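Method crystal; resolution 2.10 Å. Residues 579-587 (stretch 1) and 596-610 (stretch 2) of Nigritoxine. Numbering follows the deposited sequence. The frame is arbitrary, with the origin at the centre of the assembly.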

# COMPACT_ATOMS: atom_id res chain seq x y z
N PRO A 579 17.41 8.53 16.41
CA PRO A 579 16.38 9.40 16.98
C PRO A 579 15.44 8.69 17.96
O PRO A 579 14.68 9.35 18.64
N TYR A 580 15.51 7.37 18.04
CA TYR A 580 14.71 6.58 18.98
C TYR A 580 15.49 6.19 20.24
O TYR A 580 15.09 5.28 20.96
N SER A 581 16.64 6.83 20.45
CA SER A 581 17.46 6.55 21.63
C SER A 581 16.94 7.26 22.86
O SER A 581 16.74 8.49 22.83
N PHE A 582 16.78 6.49 23.95
CA PHE A 582 16.36 7.03 25.26
C PHE A 582 17.39 6.74 26.33
O PHE A 582 17.10 6.77 27.55
N VAL A 583 18.62 6.48 25.87
CA VAL A 583 19.76 6.19 26.74
C VAL A 583 21.00 6.96 26.30
O VAL A 583 21.06 7.49 25.19
N HIS A 584 21.98 7.02 27.19
CA HIS A 584 23.32 7.50 26.87
C HIS A 584 24.22 6.93 27.92
O HIS A 584 23.72 6.36 28.92
N HIS A 585 25.53 7.02 27.71
CA HIS A 585 26.47 6.68 28.77
C HIS A 585 27.31 7.86 29.16
O HIS A 585 27.42 8.82 28.42
N SER A 586 27.89 7.81 30.36
CA SER A 586 28.66 8.94 30.85
C SER A 586 29.66 8.52 31.90
O SER A 586 29.60 7.40 32.43
N HIS A 587 30.59 9.43 32.20
CA HIS A 587 31.72 9.15 33.05
C HIS A 587 32.39 10.45 33.37
O HIS A 587 32.15 11.46 32.72
N ASN A 596 33.46 6.28 37.20
CA ASN A 596 32.01 6.36 37.32
C ASN A 596 31.28 6.09 35.99
O ASN A 596 30.19 6.61 35.76
N ASN A 597 31.90 5.28 35.13
CA ASN A 597 31.28 4.91 33.86
C ASN A 597 29.94 4.23 34.11
O ASN A 597 29.86 3.29 34.90
N HIS A 598 28.88 4.74 33.49
CA HIS A 598 27.54 4.14 33.67
C HIS A 598 26.61 4.47 32.53
O HIS A 598 26.82 5.47 31.83
N LEU A 599 25.59 3.63 32.35
CA LEU A 599 24.56 3.84 31.33
C LEU A 599 23.35 4.49 31.99
O LEU A 599 22.97 4.12 33.11
N THR A 600 22.76 5.46 31.31
CA THR A 600 21.61 6.17 31.84
C THR A 600 20.42 5.99 30.94
O THR A 600 20.52 6.18 29.73
N LEU A 601 19.30 5.62 31.55
CA LEU A 601 18.02 5.57 30.90
C LEU A 601 17.29 6.87 31.21
O LEU A 601 17.15 7.24 32.39
N GLU A 602 16.81 7.53 30.17
CA GLU A 602 16.10 8.79 30.28
C GLU A 602 14.61 8.56 30.62
O GLU A 602 13.75 8.49 29.74
N SER A 603 14.35 8.46 31.92
CA SER A 603 13.09 7.94 32.44
C SER A 603 11.85 8.58 31.85
O SER A 603 11.02 7.90 31.26
N ASN A 604 11.74 9.90 32.01
CA ASN A 604 10.53 10.60 31.62
C ASN A 604 10.39 10.73 30.11
O ASN A 604 9.27 10.70 29.58
N ALA A 605 11.52 10.83 29.41
CA ALA A 605 11.47 10.92 27.95
C ALA A 605 10.91 9.60 27.44
O ALA A 605 9.99 9.59 26.62
N PHE A 606 11.47 8.50 27.98
CA PHE A 606 11.05 7.15 27.62
C PHE A 606 9.59 6.94 28.00
O PHE A 606 8.78 6.51 27.18
N LEU A 607 9.25 7.30 29.25
CA LEU A 607 7.88 7.16 29.75
C LEU A 607 6.88 7.88 28.83
O LEU A 607 5.87 7.29 28.43
N THR A 608 7.18 9.13 28.49
CA THR A 608 6.29 9.96 27.69
C THR A 608 6.14 9.34 26.31
O THR A 608 5.02 9.18 25.82
N TYR A 609 7.27 8.99 25.71
CA TYR A 609 7.20 8.43 24.36
C TYR A 609 6.36 7.15 24.33
O TYR A 609 5.47 7.02 23.51
N ILE A 610 6.63 6.24 25.26
CA ILE A 610 5.95 4.95 25.27
C ILE A 610 4.45 5.11 25.55
O ILE A 610 3.62 4.48 24.86

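The two stretches meet as an antiparallel strand pair, 583-587 against 597-601, with axes 4.6 Å apart at closest approach and N-to-C directions at 153°. The backbone satisfies itself first. His-584 N donates to Thr-600 O (3.0 Å) and Thr-600 N to His-584 O (2.7 Å, 173° at the hydrogen). Two residues along, Ser-586 N donates to His-598 O and His-598 N to Ser-586 O, both at 3.0 Å. Where the strand gives way to the helix, Glu-602 N, at the N-cap position, donates to Phe-582 O at 2.7 Å and 169°. Alongside these bonds, alpha carbons approach carbonyls: Val-583 CA lies 3.1 Å from Thr-600 O, and Asn-597 CA 3.3 Å from Ser-586 O.

This register sorts the side chains. Val-583 (m), His-585 (p), Leu-599 (t) and Leu-601 (t, p) share one face. There Val-583 CG1 touches both leucines, 3.9 Å from Leu-599 CD2 and 4.0 Å from Leu-601 CD1, an apolar cluster that asks for no polar partner. His-585 starts on this face, but its ring leads away from the other strand, and its ND1 hydrogen-bonds water 1, while His-585 CA lies 3.3 Å from His-598 O. Water 1 sits 2.7 Å from each of His-585 ND1, His-587 ND1 and Asn-597 OD1. It donates to Asn-597 OD1; NE2 of His-585 is satisfied elsewhere in the structure.

The opposite face carries His-584, Ser-586, His-598 and Thr-600. His-584 (p, chi2 80°) turns its ring back over the neighbouring strand, placing Thr-600 CB 3.9 Å from the ring centroid and 28° off the normal, a CH-pi contact. At the ring edge, His-584 CD2 lies 3.0 Å from Glu-602 OE2, a carbon-to-oxygen approach rather than a salt bridge. Water 2 joins the polar groups of this face: it donates to His-598 O at 2.9 Å and hydrogen-bonds Ser-586 OG at 2.7 Å and Thr-600 OG1 at 2.6 Å. Ser-586 OG also comes within 3.2 Å of His-598 NE2, but the angle is too poor for a hydrogen bond. The other nitrogen of that ring is well satisfied, His-598 ND1 donating to Asn-596 O at 2.7 Å and 173°.

Beyond the strands, Phe-582 (m, chi2 -85°) packs against the helix and has the largest covered area of any residue here, 156 Å². Its CD1 is 3.9 Å from Ala-605 CB and its CZ 3.5 Å from Tyr-609 CB. Phe-606 (t) directs its edge toward the Phe-582 face in an offset arrangement, centroids 5.7 Å apart and planes at 75°, whereas the Phe-582 and Tyr-609 rings lie oblique at 32°. Tyr-609 (t) points toward stretch 1 and brings its OH to 3.5 Å from Tyr-580 CE1, at that ring's edge; this hydroxyl finds its hydrogen bond elsewhere in the structure. Ser-603 and Leu-607, on the same helix, point away and make no contact.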

# COMPACT_ATOMS: atom_id res chain seq x y z
CB PRO A 579 15.63 9.92 15.74
CG PRO A 579 15.85 8.89 14.70
CD PRO A 579 17.17 8.24 14.98
CB TYR A 580 14.21 5.30 18.29
CG TYR A 580 13.23 5.58 17.16
CD1 TYR A 580 11.86 5.70 17.40
CD2 TYR A 580 13.68 5.69 15.85
CE1 TYR A 580 10.97 5.95 16.36
CE2 TYR A 580 12.80 5.92 14.81
CZ TYR A 580 11.46 6.06 15.06
OH TYR A 580 10.63 6.29 14.00
CB SER A 581 18.89 7.02 21.39
OG SER A 581 19.63 6.90 22.58
CB PHE A 582 14.97 6.48 25.66
CG PHE A 582 13.88 6.93 24.74
CD1 PHE A 582 13.26 8.17 24.93
CD2 PHE A 582 13.51 6.15 23.65
CE1 PHE A 582 12.28 8.61 24.04
CE2 PHE A 582 12.53 6.59 22.75
CZ PHE A 582 11.92 7.82 22.95
CB VAL A 583 20.12 4.67 26.77
CG1 VAL A 583 18.98 3.85 27.37
CG2 VAL A 583 20.50 4.16 25.37
CB HIS A 584 23.38 9.03 26.82
CG HIS A 584 22.92 9.70 28.10
ND1 HIS A 584 23.72 9.82 29.18
CD2 HIS A 584 21.72 10.31 28.43
CE1 HIS A 584 23.06 10.46 30.16
NE2 HIS A 584 21.83 10.76 29.70
CB HIS A 585 27.32 5.45 28.45
CG HIS A 585 28.19 5.59 27.21
ND1 HIS A 585 29.48 5.97 27.27
CD2 HIS A 585 27.91 5.33 25.87
CE1 HIS A 585 30.00 5.96 26.02
NE2 HIS A 585 29.03 5.58 25.17
CB SER A 586 27.71 10.01 31.41
OG SER A 586 27.10 9.55 32.60
CB HIS A 587 32.70 8.23 32.33
CG HIS A 587 33.24 8.81 31.05
ND1 HIS A 587 32.85 8.38 29.84
CD2 HIS A 587 34.14 9.86 30.83
CE1 HIS A 587 33.46 9.09 28.89
NE2 HIS A 587 34.26 10.00 29.50
CB ASN A 596 31.59 7.71 37.93
CG ASN A 596 30.16 7.70 38.45
OD1 ASN A 596 29.77 6.84 39.24
ND2 ASN A 596 29.37 8.68 38.01
CB ASN A 597 32.21 3.98 33.09
CG ASN A 597 31.74 3.72 31.67
OD1 ASN A 597 30.86 4.42 31.13
ND2 ASN A 597 32.35 2.72 31.03
CB HIS A 598 26.91 4.58 35.00
CG HIS A 598 26.62 6.06 35.07
ND1 HIS A 598 27.59 6.98 35.36
CD2 HIS A 598 25.44 6.78 34.89
CE1 HIS A 598 27.05 8.22 35.36
NE2 HIS A 598 25.73 8.09 35.07
CB LEU A 599 24.14 2.52 30.67
CG LEU A 599 23.17 2.63 29.47
CD1 LEU A 599 23.51 1.60 28.40
CD2 LEU A 599 21.70 2.52 29.90
CB THR A 600 21.89 7.67 32.00
OG1 THR A 600 22.83 7.84 33.06
CG2 THR A 600 20.61 8.44 32.36
CB LEU A 601 17.20 4.37 31.43
CG LEU A 601 15.74 4.34 30.97
CD1 LEU A 601 15.62 4.13 29.46
CD2 LEU A 601 14.96 3.28 31.76
CB GLU A 602 16.28 9.57 28.97
CG GLU A 602 17.72 9.99 28.70
CD GLU A 602 18.05 10.08 27.22
OE1 GLU A 602 17.15 10.37 26.41
OE2 GLU A 602 19.22 9.85 26.84
CB SER A 603 13.06 8.09 33.96
OG SER A 603 14.12 7.35 34.53
CB ASN A 604 10.41 11.97 32.32
CG ASN A 604 10.09 11.84 33.81
OD1 ASN A 604 9.29 11.00 34.22
ND2 ASN A 604 10.71 12.67 34.62
CB ALA A 605 12.84 11.21 27.34
CB PHE A 606 11.96 6.09 28.30
CG PHE A 606 11.63 4.66 27.91
CD1 PHE A 606 12.01 4.13 26.66
CD2 PHE A 606 10.94 3.82 28.80
CE1 PHE A 606 11.72 2.81 26.31
CE2 PHE A 606 10.65 2.50 28.45
CZ PHE A 606 11.04 1.99 27.21
CB LEU A 607 7.73 7.67 31.21
CG LEU A 607 6.32 7.70 31.81
CD1 LEU A 607 5.66 6.32 31.78
CD2 LEU A 607 6.30 8.29 33.23
CB THR A 608 6.77 11.42 27.57
OG1 THR A 608 6.76 12.01 28.88
CG2 THR A 608 5.82 12.23 26.68
CB TYR A 609 8.58 8.24 23.72
CG TYR A 609 8.50 7.59 22.35
CD1 TYR A 609 8.19 8.34 21.21
CD2 TYR A 609 8.72 6.22 22.20
CE1 TYR A 609 8.10 7.75 19.96
CE2 TYR A 609 8.63 5.61 20.95
CZ TYR A 609 8.33 6.38 19.84
OH TYR A 609 8.24 5.78 18.59
CB ILE A 610 6.65 3.96 26.23
CG1 ILE A 610 8.04 3.60 25.68
CG2 ILE A 610 5.82 2.68 26.44
CD1 ILE A 610 8.05 2.86 24.34
O HOH W 1 30.92 6.56 29.44
O HOH W 2 25.17 7.80 31.99